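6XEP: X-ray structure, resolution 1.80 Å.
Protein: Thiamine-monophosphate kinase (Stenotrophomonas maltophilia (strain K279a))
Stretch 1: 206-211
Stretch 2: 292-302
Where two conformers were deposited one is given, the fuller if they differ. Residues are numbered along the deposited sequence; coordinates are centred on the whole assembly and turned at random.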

# COMPACT_ATOMS: atom_id res chain seq x y z
N PRO A 206 18.98 0.92 4.80
CA PRO A 206 18.50 2.22 4.33
C PRO A 206 19.14 3.34 5.13
O PRO A 206 19.22 3.25 6.35
N ARG A 207 19.60 4.38 4.44
CA ARG A 207 20.39 5.41 5.12
C ARG A 207 19.49 6.55 5.60
O ARG A 207 19.64 7.71 5.22
N VAL A 208 18.55 6.18 6.48
CA VAL A 208 17.55 7.14 6.96
C VAL A 208 18.23 8.27 7.75
O VAL A 208 17.93 9.45 7.55
N THR A 209 19.13 7.91 8.67
CA THR A 209 19.77 8.95 9.48
C THR A 209 20.54 9.94 8.60
O THR A 209 20.46 11.16 8.80
N LEU A 210 21.26 9.44 7.60
CA LEU A 210 21.92 10.34 6.65
C LEU A 210 20.90 11.23 5.95
O LEU A 210 21.09 12.45 5.85
N GLY A 211 19.81 10.65 5.45
CA GLY A 211 18.82 11.43 4.74
C GLY A 211 18.28 12.58 5.57
O GLY A 211 18.07 13.68 5.05
N TYR A 292 33.39 15.29 8.21
CA TYR A 292 33.02 15.27 9.62
C TYR A 292 31.73 14.51 9.83
O TYR A 292 31.59 13.76 10.80
N LEU A 293 30.76 14.70 8.93
CA LEU A 293 29.48 14.00 9.04
C LEU A 293 29.68 12.49 8.93
O LEU A 293 29.07 11.72 9.67
N ALA A 294 30.53 12.06 7.99
CA ALA A 294 30.79 10.64 7.83
C ALA A 294 31.37 10.06 9.11
O ALA A 294 30.97 8.97 9.53
N GLU A 295 32.28 10.78 9.76
CA GLU A 295 32.81 10.31 11.04
C GLU A 295 31.71 10.27 12.09
O GLU A 295 31.65 9.33 12.89
N SER A 296 30.85 11.28 12.11
CA SER A 296 29.79 11.37 13.10
C SER A 296 28.80 10.21 12.97
O SER A 296 28.37 9.62 13.97
N LEU A 297 28.48 9.85 11.73
CA LEU A 297 27.54 8.77 11.43
C LEU A 297 28.19 7.40 11.42
O LEU A 297 27.46 6.41 11.32
N ASP A 298 29.52 7.31 11.50
CA ASP A 298 30.22 6.05 11.26
C ASP A 298 29.69 5.41 9.97
O ASP A 298 29.34 4.22 9.92
N LEU A 299 29.60 6.24 8.92
CA LEU A 299 29.11 5.83 7.62
C LEU A 299 30.00 6.44 6.55
O LEU A 299 30.15 7.66 6.50
N PRO A 300 30.61 5.65 5.69
CA PRO A 300 31.46 6.24 4.65
C PRO A 300 30.65 7.15 3.74
O PRO A 300 29.55 6.80 3.31
N LEU A 301 31.22 8.31 3.44
CA LEU A 301 30.74 9.19 2.38
C LEU A 301 31.92 9.47 1.46
O LEU A 301 32.94 9.98 1.92
N THR A 302 31.76 9.15 0.18
CA THR A 302 32.87 9.16 -0.76
C THR A 302 32.58 10.15 -1.88
O THR A 302 31.53 10.06 -2.52

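Two segments far apart in sequence can meet through a contact that no hydrogen bond crosses and that is mostly leucine, and the contact between these stretches of thiamine-monophosphate kinase is a compact example. Together they bury 286 Å². Stretch 1 opens with Pro 206, whose ring lies out of reach of the partner. Arg 207, at the N-cap position just before the helix, directs its CA-to-CB bond toward stretch 2. With chi1 and chi2 both m and chi3 t, the chain extends until Leu 299 CD1 lies over one face of the guanidinium, 3.4 Å from Arg 207 CZ. This packing leaves the guanidinium edge free for polar partners, and NE and NH2 are indeed hydrogen-bonded elsewhere in the structure. Val 208 takes no part. Thr 209, in the m rotamer, also points toward stretch 2, and its methyl CG2 meets Leu 297 CD2 at 3.7 Å, although Thr 209 itself is exposed.

Leu 210 is the hub. Its CA-to-CB bond runs sideways, yet the t, p rotamer brings the end of the side chain nearer, so that its two methyls reach four leucines. Leu 210 CD1 lies 3.8 Å from Leu 297 CD1 and 4.0 Å from Leu 293 CD2, two residues one helical turn apart; Leu 210 CD2 lies 3.9 Å from both Leu 299 CD2 and Leu 301 CD2, and Leu 210 CD1 is also 4.1 Å from Leu 301 CD2. Leu 293 and Leu 299 share the t, p rotamer, whereas Leu 297 and Leu 301 are m, t. Between Leu 297 and Leu 299 the chain turns through a Schellman motif, with Asp 298 at positive phi and Leu 299 N bonded to Ala 294 O (3.1 Å). Gly 211 closes the stretch without contact. The principle is that one well-placed leucine can bridge a helix and the segment that follows it.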

# COMPACT_ATOMS: atom_id res chain seq x y z
CB PRO A 206 16.98 2.15 4.56
CG PRO A 206 16.83 1.22 5.77
CD PRO A 206 17.95 0.19 5.57
CB ARG A 207 21.51 5.91 4.20
CG ARG A 207 22.35 4.79 3.60
CD ARG A 207 23.06 3.96 4.67
NE ARG A 207 24.03 3.08 4.03
CZ ARG A 207 24.73 2.15 4.66
NH1 ARG A 207 24.58 1.99 5.99
NH2 ARG A 207 25.57 1.38 3.96
CB VAL A 208 16.47 6.44 7.80
CG1 VAL A 208 15.46 7.46 8.31
CG2 VAL A 208 15.75 5.34 6.97
CB THR A 209 20.71 8.32 10.52
OG1 THR A 209 19.96 7.39 11.30
CG2 THR A 209 21.26 9.39 11.43
CB LEU A 210 22.70 9.54 5.62
CG LEU A 210 23.34 10.34 4.48
CD1 LEU A 210 24.41 11.28 4.99
CD2 LEU A 210 23.98 9.33 3.50
CB TYR A 292 32.89 16.69 10.16
CG TYR A 292 32.58 16.71 11.64
CD1 TYR A 292 31.26 16.75 12.09
CD2 TYR A 292 33.60 16.66 12.58
CE1 TYR A 292 30.96 16.75 13.45
CE2 TYR A 292 33.31 16.67 13.95
CZ TYR A 292 31.99 16.72 14.37
OH TYR A 292 31.70 16.72 15.72
CB LEU A 293 28.52 14.50 7.95
CG LEU A 293 27.14 13.81 7.91
CD1 LEU A 293 26.38 14.04 9.20
CD2 LEU A 293 26.35 14.30 6.71
CB ALA A 294 31.75 10.42 6.65
CB GLU A 295 33.95 11.22 11.50
CG GLU A 295 35.17 11.19 10.59
CD GLU A 295 35.86 9.83 10.60
OE1 GLU A 295 36.23 9.37 11.70
OE2 GLU A 295 36.01 9.23 9.51
CB SER A 296 29.07 12.71 12.97
OG SER A 296 28.04 12.82 13.94
CB LEU A 297 26.91 9.01 10.06
CG LEU A 297 26.04 10.26 9.92
CD1 LEU A 297 25.57 10.39 8.49
CD2 LEU A 297 24.86 10.16 10.87
CB ASP A 298 30.10 5.10 12.46
CG ASP A 298 31.03 3.90 12.35
OD1 ASP A 298 32.02 3.98 11.59
OD2 ASP A 298 30.76 2.86 12.99
CB LEU A 299 27.66 6.29 7.43
CG LEU A 299 27.09 6.08 6.02
CD1 LEU A 299 26.84 4.59 5.70
CD2 LEU A 299 25.82 6.88 5.86
CB PRO A 300 31.99 5.02 3.88
CG PRO A 300 31.89 3.88 4.86
CD PRO A 300 30.63 4.17 5.64
CB LEU A 301 30.17 10.50 2.92
CG LEU A 301 29.07 10.30 3.97
CD1 LEU A 301 28.76 11.62 4.68
CD2 LEU A 301 27.82 9.70 3.32
CB THR A 302 33.12 7.76 -1.31
OG1 THR A 302 33.39 6.89 -0.21
CG2 THR A 302 34.32 7.75 -2.29